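Local coordinates for protein MoeE5 (Streptomyces viridosporus ATCC 14672, PDB 6KVC) that binds NAD and UDP-sugars and probably acts as a nucleotide-sugar epimerase of the NAD-dependent epimerase/dehydratase family, interconverting UDP-glucuronate and its C4 epimer, at residues 223-228 against 288-293; 137-142 against 156-161; 186-191 against 251-256. All coordinates share one frame; numbering follows the deposited sequence.

Contact 1. Residues 223-228 against 288-293; sequences TQLRDF and DVRSTT. With UPG (uridine-5'-diphosphate-glucose), chain C.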
loop_
_atom_site.group_PDB
_atom_site.type_symbol
_atom_site.label_atom_id
_atom_site.label_comp_id
_atom_site.label_asym_id
_atom_site.label_seq_id
_atom_site.Cartn_x
_atom_site.Cartn_y
_atom_site.Cartn_z
ATOM N N THR A 223 -26.695 -12.194 -2.879
ATOM C CA THR A 223 -27.029 -11.018 -3.692
ATOM C C THR A 223 -25.802 -10.184 -4.055
ATOM O O THR A 223 -25.930 -9.274 -4.880
ATOM C CB THR A 223 -28.050 -10.093 -2.999
ATOM O OG1 THR A 223 -27.497 -9.608 -1.763
ATOM C CG2 THR A 223 -29.386 -10.867 -2.763
ATOM N N GLN A 224 -24.633 -10.513 -3.497
ATOM C CA GLN A 224 -23.410 -9.844 -3.902
ATOM C C GLN A 224 -23.168 -10.010 -5.398
ATOM O O GLN A 224 -23.544 -11.016 -6.007
ATOM C CB GLN A 224 -22.207 -10.400 -3.118
ATOM C CG GLN A 224 -22.057 -11.892 -3.256
ATOM C CD GLN A 224 -22.457 -12.648 -2.028
ATOM O OE1 GLN A 224 -23.618 -12.594 -1.600
ATOM N NE2 GLN A 224 -21.485 -13.397 -1.443
ATOM N N LEU A 225 -22.516 -9.012 -5.995
ATOM C CA LEU A 225 -22.322 -8.996 -7.446
ATOM C C LEU A 225 -20.837 -8.980 -7.771
ATOM O O LEU A 225 -20.037 -8.382 -7.046
ATOM C CB LEU A 225 -22.940 -7.755 -8.111
ATOM C CG LEU A 225 -24.424 -7.429 -7.826
ATOM C CD1 LEU A 225 -24.489 -5.908 -7.820
ATOM C CD2 LEU A 225 -25.192 -7.917 -8.999
ATOM N N ARG A 226 -20.480 -9.607 -8.890
ATOM C CA ARG A 226 -19.112 -9.493 -9.392
ATOM C C ARG A 226 -19.122 -9.230 -10.885
ATOM O O ARG A 226 -19.968 -9.748 -11.628
ATOM C CB ARG A 226 -18.281 -10.765 -9.151
ATOM C CG ARG A 226 -17.982 -11.106 -7.700
ATOM C CD ARG A 226 -16.947 -10.125 -7.211
ATOM N NE ARG A 226 -16.567 -10.354 -5.790
ATOM C CZ ARG A 226 -17.168 -9.746 -4.754
ATOM N NH1 ARG A 226 -18.270 -8.970 -4.913
ATOM N NH2 ARG A 226 -16.677 -9.946 -3.515
ATOM N N ASP A 227 -18.122 -8.448 -11.318
ATOM C CA ASP A 227 -17.772 -8.302 -12.736
ATOM C C ASP A 227 -16.850 -9.473 -13.049
ATOM O O ASP A 227 -15.659 -9.460 -12.703
ATOM C CB ASP A 227 -17.118 -6.937 -12.955
ATOM C CG ASP A 227 -16.787 -6.643 -14.416
ATOM O OD1 ASP A 227 -16.629 -7.595 -15.249
ATOM O OD2 ASP A 227 -16.643 -5.433 -14.747
ATOM N N PHE A 228 -17.409 -10.533 -13.637
ATOM C CA PHE A 228 -16.636 -11.751 -13.927
ATOM C C PHE A 228 -16.046 -11.659 -15.322
ATOM O O PHE A 228 -16.771 -11.439 -16.307
ATOM C CB PHE A 228 -17.512 -13.001 -13.892
ATOM C CG PHE A 228 -18.054 -13.356 -12.549
ATOM C CD1 PHE A 228 -17.245 -13.930 -11.578
ATOM C CD2 PHE A 228 -19.380 -13.130 -12.261
ATOM C CE1 PHE A 228 -17.776 -14.325 -10.323
ATOM C CE2 PHE A 228 -19.931 -13.482 -11.027
ATOM C CZ PHE A 228 -19.153 -14.106 -10.047
ATOM N N ASP A 288 -15.006 -9.228 2.074
ATOM C CA ASP A 288 -15.610 -9.400 0.748
ATOM C C ASP A 288 -16.372 -8.134 0.383
ATOM O O ASP A 288 -17.306 -7.746 1.110
ATOM C CB ASP A 288 -16.594 -10.578 0.738
ATOM C CG ASP A 288 -15.920 -11.942 0.602
ATOM O OD1 ASP A 288 -14.734 -12.046 0.296
ATOM O OD2 ASP A 288 -16.624 -12.983 0.778
ATOM N N VAL A 289 -16.055 -7.527 -0.775
ATOM C CA VAL A 289 -16.832 -6.367 -1.176
ATOM C C VAL A 289 -18.202 -6.819 -1.686
ATOM O O VAL A 289 -18.377 -7.952 -2.179
ATOM C CB VAL A 289 -16.096 -5.547 -2.247
ATOM C CG1 VAL A 289 -14.654 -5.197 -1.738
ATOM C CG2 VAL A 289 -16.036 -6.295 -3.489
ATOM N N ARG A 290 -19.181 -5.922 -1.592
ATOM C CA ARG A 290 -20.544 -6.296 -1.987
ATOM C C ARG A 290 -20.738 -6.353 -3.482
ATOM O O ARG A 290 -21.544 -7.162 -3.950
ATOM C CB ARG A 290 -21.559 -5.331 -1.377
ATOM C CG ARG A 290 -22.988 -5.774 -1.657
ATOM C CD ARG A 290 -24.050 -4.671 -1.607
ATOM N NE ARG A 290 -25.285 -5.241 -2.140
ATOM C CZ ARG A 290 -25.626 -5.224 -3.429
ATOM N NH1 ARG A 290 -26.756 -5.805 -3.822
ATOM N NH2 ARG A 290 -24.849 -4.610 -4.319
ATOM N N SER A 291 -19.999 -5.554 -4.261
ATOM C CA SER A 291 -20.266 -5.506 -5.680
ATOM C C SER A 291 -18.999 -5.002 -6.343
ATOM O O SER A 291 -18.278 -4.194 -5.743
ATOM C CB SER A 291 -21.445 -4.562 -5.952
ATOM O OG SER A 291 -21.605 -4.366 -7.348
ATOM N N THR A 292 -18.695 -5.521 -7.520
ATOM C CA THR A 292 -17.648 -4.921 -8.360
ATOM C C THR A 292 -18.234 -4.673 -9.737
ATOM O O THR A 292 -19.047 -5.467 -10.215
ATOM C CB THR A 292 -16.383 -5.760 -8.520
ATOM O OG1 THR A 292 -16.692 -7.001 -9.199
ATOM C CG2 THR A 292 -15.722 -6.046 -7.125
ATOM N N THR A 293 -17.848 -3.554 -10.367
ATOM C CA THR A 293 -18.148 -3.293 -11.786
ATOM C C THR A 293 -17.013 -2.463 -12.344
ATOM O O THR A 293 -16.784 -1.383 -11.808
ATOM C CB THR A 293 -19.459 -2.501 -11.959
ATOM O OG1 THR A 293 -20.534 -3.264 -11.414
ATOM C CG2 THR A 293 -19.759 -2.172 -13.472
HETATM N N1 UPG C . -18.097 -16.944 -2.545
HETATM C C2 UPG C . -19.066 -17.825 -1.879
HETATM N N3 UPG C . -18.560 -19.150 -1.570
HETATM C C4 UPG C . -17.241 -19.623 -1.853
HETATM C C5 UPG C . -16.265 -18.721 -2.506
HETATM C C6 UPG C . -16.763 -17.391 -2.826
HETATM O O2 UPG C . -20.170 -17.458 -1.679
HETATM O O4 UPG C . -16.914 -20.741 -1.569
HETATM C C1C UPG C . -18.504 -15.602 -2.898
HETATM C C2C UPG C . -17.655 -14.634 -2.418
HETATM O O2C UPG C . -18.192 -14.111 -1.181
HETATM C C3C UPG C . -17.719 -13.488 -3.581
HETATM C C4C UPG C . -17.897 -14.162 -4.792
HETATM O O4C UPG C . -18.338 -15.561 -4.438
HETATM O O3C UPG C . -18.870 -12.667 -3.346
HETATM C C5C UPG C . -16.637 -14.373 -5.609
HETATM O O5C UPG C . -15.692 -15.082 -4.813
HETATM P PA UPG C . -14.342 -15.608 -5.573
HETATM O O1A UPG C . -13.583 -16.345 -4.517
HETATM O O2A UPG C . -14.624 -16.257 -6.880
HETATM O O3A UPG C . -13.546 -14.241 -6.029
HETATM P PB UPG C . -13.318 -12.888 -5.108
HETATM O O1B UPG C . -13.253 -13.177 -3.673
HETATM O O2B UPG C . -14.240 -11.791 -5.530
HETATM O O3B UPG C . -11.771 -12.589 -5.557
HETATM C "C1'" UPG C . -11.358 -12.709 -6.878
HETATM C "C2'" UPG C . -9.879 -13.014 -6.848
HETATM C "C3'" UPG C . -9.156 -11.916 -6.110
HETATM C "C4'" UPG C . -9.409 -10.606 -6.813
HETATM C "C5'" UPG C . -10.897 -10.358 -6.798
HETATM C "C6'" UPG C . -11.286 -9.046 -7.416
HETATM O "O2'" UPG C . -9.729 -14.252 -6.101
HETATM O "O3'" UPG C . -7.739 -12.194 -6.191
HETATM O "O4'" UPG C . -8.858 -9.500 -6.086
HETATM O "O5'" UPG C . -11.522 -11.441 -7.605
HETATM O "O6'" UPG C . -10.938 -9.099 -8.744
HETATM O O HOH W 1 -25.642 -7.438 -1.198
HETATM O O HOH W 2 -14.287 -11.193 -2.221
HETATM O O HOH W 3 -14.803 -8.455 -10.075
#
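The guanidinium of Arg226 lies between UDP-glucose and the 288-293 loop. Over one face sits the ribose hydroxyl O3C, 3.5 Å above the plane and toward the rim; over the opposite face are the methyls Val289 CG2 and Thr292 CG2. Its edge carries the polar partners. Both terminal nitrogens, NH1 and NH2, grip the single carbonyl oxygen Val289 O end-on, each at 2.9 Å. NH1 also turns back to its neighbour's carbonyl, Leu225 O, at 2.8 Å, while NE donates to the phosphate oxygen O2B of UDP-glucose at 2.7 Å in a nearly straight bond (163°). A bend at chi2 (-73°) folds the chain so that its end comes back to the loop. Leu225 O is held from both faces of its plane, by Arg226 NH1 and by Thr292 N. Leu225 N in turn donates to Arg290 O (2.9 Å), and Asp227 N to the hydroxyl Thr292 OG1 (2.9 Å, 174°). The loop thus pairs with the start of strand 225-230, the strand whose far edge meets 259-261. Asp288 OD2 accepts from the ribose hydroxyl O2C at 2.8 Å; its OD1 forms a salt bridge with Arg100 and shares a water with Arg226 NH2 and the phosphate oxygen O1B. Gln224 NE2, bonded to Tyr219 O, adds weak bonds to O2C and O3C. In-plane bonds along the edge fix the rotation of the guanidinium, and its positive charge probably helps to offset the diphosphate, coupling the loop to the bound nucleotide sugar.

Contact 2. Residues 137-142 against 156-161; sequences SSSVYG and PLSPYG. With UPG (uridine-5'-diphosphate-glucose), chain C.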
loop_
_atom_site.group_PDB
_atom_site.type_symbol
_atom_site.label_atom_id
_atom_site.label_comp_id
_atom_site.label_asym_id
_atom_site.label_seq_id
_atom_site.Cartn_x
_atom_site.Cartn_y
_atom_site.Cartn_z
ATOM N N SER A 137 -5.347 -5.610 -8.927
ATOM C CA SER A 137 -6.663 -6.194 -8.660
ATOM C C SER A 137 -7.698 -5.093 -8.467
ATOM O O SER A 137 -7.410 -4.033 -7.900
ATOM C CB SER A 137 -6.631 -7.059 -7.381
ATOM O OG SER A 137 -7.969 -7.497 -7.107
ATOM N N SER A 138 -8.931 -5.379 -8.886
ATOM C CA SER A 138 -10.048 -4.549 -8.472
ATOM C C SER A 138 -10.201 -4.444 -6.950
ATOM O O SER A 138 -10.914 -3.557 -6.462
ATOM C CB SER A 138 -11.359 -5.091 -9.072
ATOM O OG SER A 138 -11.682 -6.374 -8.523
ATOM N N SER A 139 -9.556 -5.337 -6.179
ATOM C CA SER A 139 -9.624 -5.280 -4.740
ATOM C C SER A 139 -9.095 -3.977 -4.188
ATOM O O SER A 139 -9.339 -3.681 -3.010
ATOM C CB SER A 139 -8.762 -6.426 -4.178
ATOM O OG SER A 139 -8.872 -6.504 -2.804
ATOM N N VAL A 140 -8.319 -3.226 -4.983
ATOM C CA VAL A 140 -7.823 -1.957 -4.448
ATOM C C VAL A 140 -8.947 -0.961 -4.252
ATOM O O VAL A 140 -8.792 -0.025 -3.484
ATOM C CB VAL A 140 -6.709 -1.333 -5.331
ATOM C CG1 VAL A 140 -5.537 -2.336 -5.575
ATOM C CG2 VAL A 140 -7.288 -0.788 -6.680
ATOM N N TYR A 141 -10.083 -1.141 -4.932
ATOM C CA TYR A 141 -11.191 -0.184 -4.812
ATOM C C TYR A 141 -11.984 -0.370 -3.540
ATOM O O TYR A 141 -12.606 0.580 -3.084
ATOM C CB TYR A 141 -12.146 -0.315 -6.013
ATOM C CG TYR A 141 -11.478 0.082 -7.311
ATOM C CD1 TYR A 141 -10.961 1.362 -7.479
ATOM C CD2 TYR A 141 -11.289 -0.845 -8.326
ATOM C CE1 TYR A 141 -10.351 1.738 -8.671
ATOM C CE2 TYR A 141 -10.655 -0.492 -9.527
ATOM C CZ TYR A 141 -10.199 0.807 -9.687
ATOM O OH TYR A 141 -9.577 1.177 -10.843
ATOM N N GLY A 142 -12.020 -1.571 -2.994
ATOM C CA GLY A 142 -12.809 -1.787 -1.813
ATOM C C GLY A 142 -14.276 -1.730 -2.189
ATOM O O GLY A 142 -14.688 -2.098 -3.306
ATOM N N PRO A 156 -8.977 -0.266 -0.178
ATOM C CA PRO A 156 -9.195 -1.727 -0.018
ATOM C C PRO A 156 -9.842 -2.075 1.306
ATOM O O PRO A 156 -9.604 -1.453 2.347
ATOM C CB PRO A 156 -7.777 -2.333 -0.096
ATOM C CG PRO A 156 -6.825 -1.135 0.078
ATOM C CD PRO A 156 -7.574 0.071 -0.470
ATOM N N LEU A 157 -10.687 -3.115 1.252
ATOM C CA LEU A 157 -11.430 -3.582 2.416
ATOM C C LEU A 157 -10.787 -4.817 3.048
ATOM O O LEU A 157 -11.226 -5.240 4.124
ATOM C CB LEU A 157 -12.875 -3.944 2.036
ATOM C CG LEU A 157 -13.788 -2.769 1.701
ATOM C CD1 LEU A 157 -15.249 -3.236 1.684
ATOM C CD2 LEU A 157 -13.612 -1.710 2.734
ATOM N N SER A 158 -9.748 -5.376 2.425
ATOM C CA SER A 158 -9.082 -6.561 2.959
ATOM C C SER A 158 -7.587 -6.327 2.989
ATOM O O SER A 158 -7.045 -5.526 2.210
ATOM C CB SER A 158 -9.372 -7.825 2.119
ATOM O OG SER A 158 -8.926 -7.610 0.781
ATOM N N PRO A 159 -6.866 -7.053 3.832
ATOM C CA PRO A 159 -5.389 -6.962 3.761
ATOM C C PRO A 159 -4.839 -7.411 2.427
ATOM O O PRO A 159 -3.843 -6.837 1.971
ATOM C CB PRO A 159 -4.917 -7.862 4.921
ATOM C CG PRO A 159 -6.105 -7.781 5.900
ATOM C CD PRO A 159 -7.333 -7.813 5.006
ATOM N N TYR A 160 -5.487 -8.368 1.751
ATOM C CA TYR A 160 -5.075 -8.738 0.400
ATOM C C TYR A 160 -5.098 -7.530 -0.532
ATOM O O TYR A 160 -4.128 -7.278 -1.253
ATOM C CB TYR A 160 -5.999 -9.835 -0.156
ATOM C CG TYR A 160 -5.849 -10.038 -1.633
ATOM C CD1 TYR A 160 -4.704 -10.628 -2.178
ATOM C CD2 TYR A 160 -6.871 -9.660 -2.505
ATOM C CE1 TYR A 160 -4.547 -10.799 -3.563
ATOM C CE2 TYR A 160 -6.745 -9.843 -3.913
ATOM C CZ TYR A 160 -5.597 -10.409 -4.413
ATOM O OH TYR A 160 -5.507 -10.617 -5.755
ATOM N N GLY A 161 -6.220 -6.802 -0.546
ATOM C CA GLY A 161 -6.292 -5.618 -1.381
ATOM C C GLY A 161 -5.196 -4.611 -1.045
ATOM O O GLY A 161 -4.672 -3.943 -1.943
HETATM N N1 UPG C . -18.097 -16.944 -2.545
HETATM C C2 UPG C . -19.066 -17.825 -1.879
HETATM N N3 UPG C . -18.560 -19.150 -1.570
HETATM C C4 UPG C . -17.241 -19.623 -1.853
HETATM C C5 UPG C . -16.265 -18.721 -2.506
HETATM C C6 UPG C . -16.763 -17.391 -2.826
HETATM O O2 UPG C . -20.170 -17.458 -1.679
HETATM O O4 UPG C . -16.914 -20.741 -1.569
HETATM C C1C UPG C . -18.504 -15.602 -2.898
HETATM C C2C UPG C . -17.655 -14.634 -2.418
HETATM O O2C UPG C . -18.192 -14.111 -1.181
HETATM C C3C UPG C . -17.719 -13.488 -3.581
HETATM C C4C UPG C . -17.897 -14.162 -4.792
HETATM O O4C UPG C . -18.338 -15.561 -4.438
HETATM O O3C UPG C . -18.870 -12.667 -3.346
HETATM C C5C UPG C . -16.637 -14.373 -5.609
HETATM O O5C UPG C . -15.692 -15.082 -4.813
HETATM P PA UPG C . -14.342 -15.608 -5.573
HETATM O O1A UPG C . -13.583 -16.345 -4.517
HETATM O O2A UPG C . -14.624 -16.257 -6.880
HETATM O O3A UPG C . -13.546 -14.241 -6.029
HETATM P PB UPG C . -13.318 -12.888 -5.108
HETATM O O1B UPG C . -13.253 -13.177 -3.673
HETATM O O2B UPG C . -14.240 -11.791 -5.530
HETATM O O3B UPG C . -11.771 -12.589 -5.557
HETATM C "C1'" UPG C . -11.358 -12.709 -6.878
HETATM C "C2'" UPG C . -9.879 -13.014 -6.848
HETATM C "C3'" UPG C . -9.156 -11.916 -6.110
HETATM C "C4'" UPG C . -9.409 -10.606 -6.813
HETATM C "C5'" UPG C . -10.897 -10.358 -6.798
HETATM C "C6'" UPG C . -11.286 -9.046 -7.416
HETATM O "O2'" UPG C . -9.729 -14.252 -6.101
HETATM O "O3'" UPG C . -7.739 -12.194 -6.191
HETATM O "O4'" UPG C . -8.858 -9.500 -6.086
HETATM O "O5'" UPG C . -11.522 -11.441 -7.605
HETATM O "O6'" UPG C . -10.938 -9.099 -8.744
HETATM O O HOH W 4 -11.410 -7.212 -0.595
HETATM O O HOH W 5 -11.164 -4.471 -1.240
#
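Ser139 OG stands anti to the backbone N (chi1 -175°), which lays the hydroxyl against Gly161 CA at 3.1 Å. Tyr160 CG is likewise anti to its own N (chi1 166°), carrying the ring out from the start of helix 159-175 until its CD2 comes 3.7 Å from Ser139 OG and its rim reaches the glucose. Gly161, with no side chain, lets the helix start approach the serine hydroxyl this closely. Gly142 CA, at positive phi, rests on Leu157 CG, and the ring carbon Pro156 CD lies 3.3 Å from Val140 O. No direct hydrogen bond joins the two segments; a water bridges them instead, donating to Ser139 O and accepting from Leu157 N. Ser158 is the N-cap of the helix, its OG accepting from Gly161 N at 3.1 Å. Tyr160 and Lys164 form the YxxxK pair of the short-chain dehydrogenase/reductase superfamily, preceded by the serine-rich turn after strand 131-137. In that turn Ser137 OG accepts from Ser139 N, an ST turn, and makes a very short contact of 2.4 Å with the glucose hydroxyl O4', which lies in the plane of the Tyr160 ring at its edge. Tyr160 OH is hydrogen-bonded to O2D of NAD and stands 2.8 Å from the glucose O3'. Pro156, Leu157 and Pro159, before and at the helix start, pack on Arg169, Ala176 and Leu170 of the second subunit, respectively.

Contact 3. Residues 186-191 against 251-256; sequences ALRFFT and VLNIGT. With UPG (uridine-5'-diphosphate-glucose), chain C.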
loop_
_atom_site.group_PDB
_atom_site.type_symbol
_atom_site.label_atom_id
_atom_site.label_comp_id
_atom_site.label_asym_id
_atom_site.label_seq_id
_atom_site.Cartn_x
_atom_site.Cartn_y
_atom_site.Cartn_z
ATOM N N ALA A 186 0.143 -1.557 -15.002
ATOM C CA ALA A 186 -0.470 -2.226 -13.853
ATOM C C ALA A 186 -1.940 -2.485 -14.202
ATOM O O ALA A 186 -2.677 -1.541 -14.504
ATOM C CB ALA A 186 -0.355 -1.341 -12.616
ATOM N N LEU A 187 -2.353 -3.753 -14.182
ATOM C CA LEU A 187 -3.677 -4.175 -14.651
ATOM C C LEU A 187 -4.516 -4.596 -13.454
ATOM O O LEU A 187 -4.186 -5.557 -12.754
ATOM C CB LEU A 187 -3.542 -5.312 -15.667
ATOM C CG LEU A 187 -2.771 -4.949 -16.951
ATOM C CD1 LEU A 187 -2.802 -6.120 -17.883
ATOM C CD2 LEU A 187 -3.403 -3.701 -17.602
ATOM N N ARG A 188 -5.628 -3.892 -13.228
ATOM C CA ARG A 188 -6.525 -4.217 -12.128
ATOM C C ARG A 188 -7.562 -5.196 -12.674
ATOM O O ARG A 188 -8.545 -4.791 -13.285
ATOM C CB ARG A 188 -7.155 -2.953 -11.565
ATOM C CG ARG A 188 -6.135 -2.156 -10.783
ATOM C CD ARG A 188 -6.695 -0.770 -10.454
ATOM N NE ARG A 188 -5.699 0.013 -9.699
ATOM C CZ ARG A 188 -5.897 1.266 -9.264
ATOM N NH1 ARG A 188 -7.037 1.908 -9.549
ATOM N NH2 ARG A 188 -4.938 1.880 -8.537
ATOM N N PHE A 189 -7.308 -6.503 -12.484
ATOM C CA PHE A 189 -8.229 -7.532 -12.991
ATOM C C PHE A 189 -9.486 -7.603 -12.136
ATOM O O PHE A 189 -9.461 -7.387 -10.919
ATOM C CB PHE A 189 -7.590 -8.935 -12.930
ATOM C CG PHE A 189 -6.280 -9.119 -13.676
ATOM C CD1 PHE A 189 -5.956 -8.408 -14.811
ATOM C CD2 PHE A 189 -5.384 -10.120 -13.239
ATOM C CE1 PHE A 189 -4.710 -8.626 -15.468
ATOM C CE2 PHE A 189 -4.182 -10.361 -13.933
ATOM C CZ PHE A 189 -3.871 -9.587 -15.035
ATOM N N PHE A 190 -10.600 -7.939 -12.793
ATOM C CA PHE A 190 -11.887 -8.163 -12.148
ATOM C C PHE A 190 -12.255 -9.643 -12.238
ATOM O O PHE A 190 -12.436 -10.177 -13.346
ATOM C CB PHE A 190 -12.949 -7.270 -12.823
ATOM C CG PHE A 190 -12.861 -5.815 -12.390
ATOM C CD1 PHE A 190 -11.773 -5.019 -12.800
ATOM C CD2 PHE A 190 -13.854 -5.273 -11.598
ATOM C CE1 PHE A 190 -11.669 -3.681 -12.392
ATOM C CE2 PHE A 190 -13.772 -3.928 -11.187
ATOM C CZ PHE A 190 -12.655 -3.127 -11.606
ATOM N N THR A 191 -12.371 -10.285 -11.066
ATOM C CA THR A 191 -12.709 -11.697 -10.821
ATOM C C THR A 191 -12.674 -12.569 -12.078
ATOM O O THR A 191 -13.665 -12.697 -12.797
ATOM C CB THR A 191 -14.067 -11.795 -10.112
ATOM O OG1 THR A 191 -14.057 -10.914 -8.960
ATOM C CG2 THR A 191 -14.252 -13.251 -9.587
ATOM N N VAL A 251 -2.169 2.563 -15.492
ATOM C CA VAL A 251 -2.942 1.796 -14.513
ATOM C C VAL A 251 -4.314 1.595 -15.148
ATOM O O VAL A 251 -5.031 2.572 -15.375
ATOM C CB VAL A 251 -3.057 2.528 -13.168
ATOM C CG1 VAL A 251 -3.966 1.823 -12.206
ATOM C CG2 VAL A 251 -1.625 2.694 -12.498
ATOM N N LEU A 252 -4.699 0.332 -15.391
ATOM C CA LEU A 252 -5.897 0.048 -16.198
ATOM C C LEU A 252 -6.764 -1.045 -15.592
ATOM O O LEU A 252 -6.257 -2.128 -15.303
ATOM C CB LEU A 252 -5.472 -0.392 -17.595
ATOM C CG LEU A 252 -4.635 0.634 -18.405
ATOM C CD1 LEU A 252 -4.105 -0.059 -19.686
ATOM C CD2 LEU A 252 -5.368 1.932 -18.672
ATOM N N ASN A 253 -8.065 -0.801 -15.525
ATOM C CA ASN A 253 -9.001 -1.886 -15.201
ATOM C C ASN A 253 -9.088 -2.876 -16.349
ATOM O O ASN A 253 -9.251 -2.467 -17.505
ATOM C CB ASN A 253 -10.411 -1.333 -14.978
ATOM C CG ASN A 253 -10.539 -0.455 -13.747
ATOM O OD1 ASN A 253 -9.786 -0.548 -12.771
ATOM N ND2 ASN A 253 -11.545 0.379 -13.777
ATOM N N ILE A 254 -9.168 -4.170 -16.019
ATOM C CA ILE A 254 -9.446 -5.221 -17.014
ATOM C C ILE A 254 -10.705 -5.956 -16.547
ATOM O O ILE A 254 -10.668 -6.745 -15.582
ATOM C CB ILE A 254 -8.269 -6.183 -17.176
ATOM C CG1 ILE A 254 -7.006 -5.419 -17.664
ATOM C CG2 ILE A 254 -8.593 -7.343 -18.152
ATOM C CD1 ILE A 254 -7.226 -4.577 -18.957
ATOM N N GLY A 255 -11.840 -5.657 -17.181
ATOM C CA GLY A 255 -13.090 -6.265 -16.770
ATOM C C GLY A 255 -14.090 -6.128 -17.906
ATOM O O GLY A 255 -13.744 -5.709 -19.015
ATOM N N THR A 256 -15.337 -6.492 -17.609
ATOM C CA THR A 256 -16.370 -6.487 -18.647
ATOM C C THR A 256 -17.317 -5.314 -18.511
ATOM O O THR A 256 -17.996 -4.974 -19.500
ATOM C CB THR A 256 -17.233 -7.769 -18.608
ATOM O OG1 THR A 256 -18.079 -7.759 -17.444
ATOM C CG2 THR A 256 -16.350 -9.039 -18.626
HETATM N N1 UPG C . -18.097 -16.944 -2.545
HETATM C C2 UPG C . -19.066 -17.825 -1.879
HETATM N N3 UPG C . -18.560 -19.150 -1.570
HETATM C C4 UPG C . -17.241 -19.623 -1.853
HETATM C C5 UPG C . -16.265 -18.721 -2.506
HETATM C C6 UPG C . -16.763 -17.391 -2.826
HETATM O O2 UPG C . -20.170 -17.458 -1.679
HETATM O O4 UPG C . -16.914 -20.741 -1.569
HETATM C C1C UPG C . -18.504 -15.602 -2.898
HETATM C C2C UPG C . -17.655 -14.634 -2.418
HETATM O O2C UPG C . -18.192 -14.111 -1.181
HETATM C C3C UPG C . -17.719 -13.488 -3.581
HETATM C C4C UPG C . -17.897 -14.162 -4.792
HETATM O O4C UPG C . -18.338 -15.561 -4.438
HETATM O O3C UPG C . -18.870 -12.667 -3.346
HETATM C C5C UPG C . -16.637 -14.373 -5.609
HETATM O O5C UPG C . -15.692 -15.082 -4.813
HETATM P PA UPG C . -14.342 -15.608 -5.573
HETATM O O1A UPG C . -13.583 -16.345 -4.517
HETATM O O2A UPG C . -14.624 -16.257 -6.880
HETATM O O3A UPG C . -13.546 -14.241 -6.029
HETATM P PB UPG C . -13.318 -12.888 -5.108
HETATM O O1B UPG C . -13.253 -13.177 -3.673
HETATM O O2B UPG C . -14.240 -11.791 -5.530
HETATM O O3B UPG C . -11.771 -12.589 -5.557
HETATM C "C1'" UPG C . -11.358 -12.709 -6.878
HETATM C "C2'" UPG C . -9.879 -13.014 -6.848
HETATM C "C3'" UPG C . -9.156 -11.916 -6.110
HETATM C "C4'" UPG C . -9.409 -10.606 -6.813
HETATM C "C5'" UPG C . -10.897 -10.358 -6.798
HETATM C "C6'" UPG C . -11.286 -9.046 -7.416
HETATM O "O2'" UPG C . -9.729 -14.252 -6.101
HETATM O "O3'" UPG C . -7.739 -12.194 -6.191
HETATM O "O4'" UPG C . -8.858 -9.500 -6.086
HETATM O "O5'" UPG C . -11.522 -11.441 -7.605
HETATM O "O6'" UPG C . -10.938 -9.099 -8.744
#
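Four backbone hydrogen bonds join Ala186-Phe190 to Leu252-Ile254: Leu252 N to Ala186 O, Arg188 N to Leu252 O, Ile254 N to Arg188 O at 2.9 Å, and Phe190 N to Ile254 O, the last more bent. On the face bearing Arg188 and Asn253, the methyl Val251 CG1 sits 3.5 Å above the centre of the Arg188 guanidinium. With CG anti to the carbonyl carbon (chi1 -72°) and an extended chain beyond it, Arg188 reaches over that valine. Asn253 OD1 lies in the plane of the Phe190 ring, 3.7 Å from its CE1, the amide and ring planes being 77° apart. The other face is apolar: Leu187 CD2 meets Ile254 CG1 at 4.0 Å, and Phe189 CD1 meets Ile254 CB alongside. These are parallel neighbours in the central sheet of the NAD-binding Rossmann domain, their axes 28° apart. Helices 231-242 and 297-303 pack on the apolar face. On the polar face, Glu168 forms a salt bridge with Arg188 NH2, and Tyr141 OH joins Arg188 NH1 to Asn253 OD1. Beyond the end of strand 186-189 the chain enters the sugar site: Thr191 N donates to the glucose O6' at 3.0 Å, Thr191 OG1 donates to the ring oxygen O5' at 2.9 Å, and Phe189 touches NAD.

The three contacts lie along one side of UDP-glucose, their centres 12 to 14 Å apart, and each touches it. Contact 2 closes first along the chain, and its helix 159-175 runs on toward strand 183-193 of contact 3; the segments of contacts 1 and 3 alternate. Strands 225-230 and 250-254 both pair with strand 183-193, so contacts 1 and 3 share the central sheet, and Asp227 OD1 lies 2.6 Å from Thr256 OG1 between them. The backbone N of Ser138, 2.9 Å from Phe189 O, joins contacts 2 and 3, while Val289 packs on Gly142 and Leu157 between contacts 1 and 2. Contact 1 holds the ribose and diphosphate; contacts 2 and 3 position the glucose beside NAD.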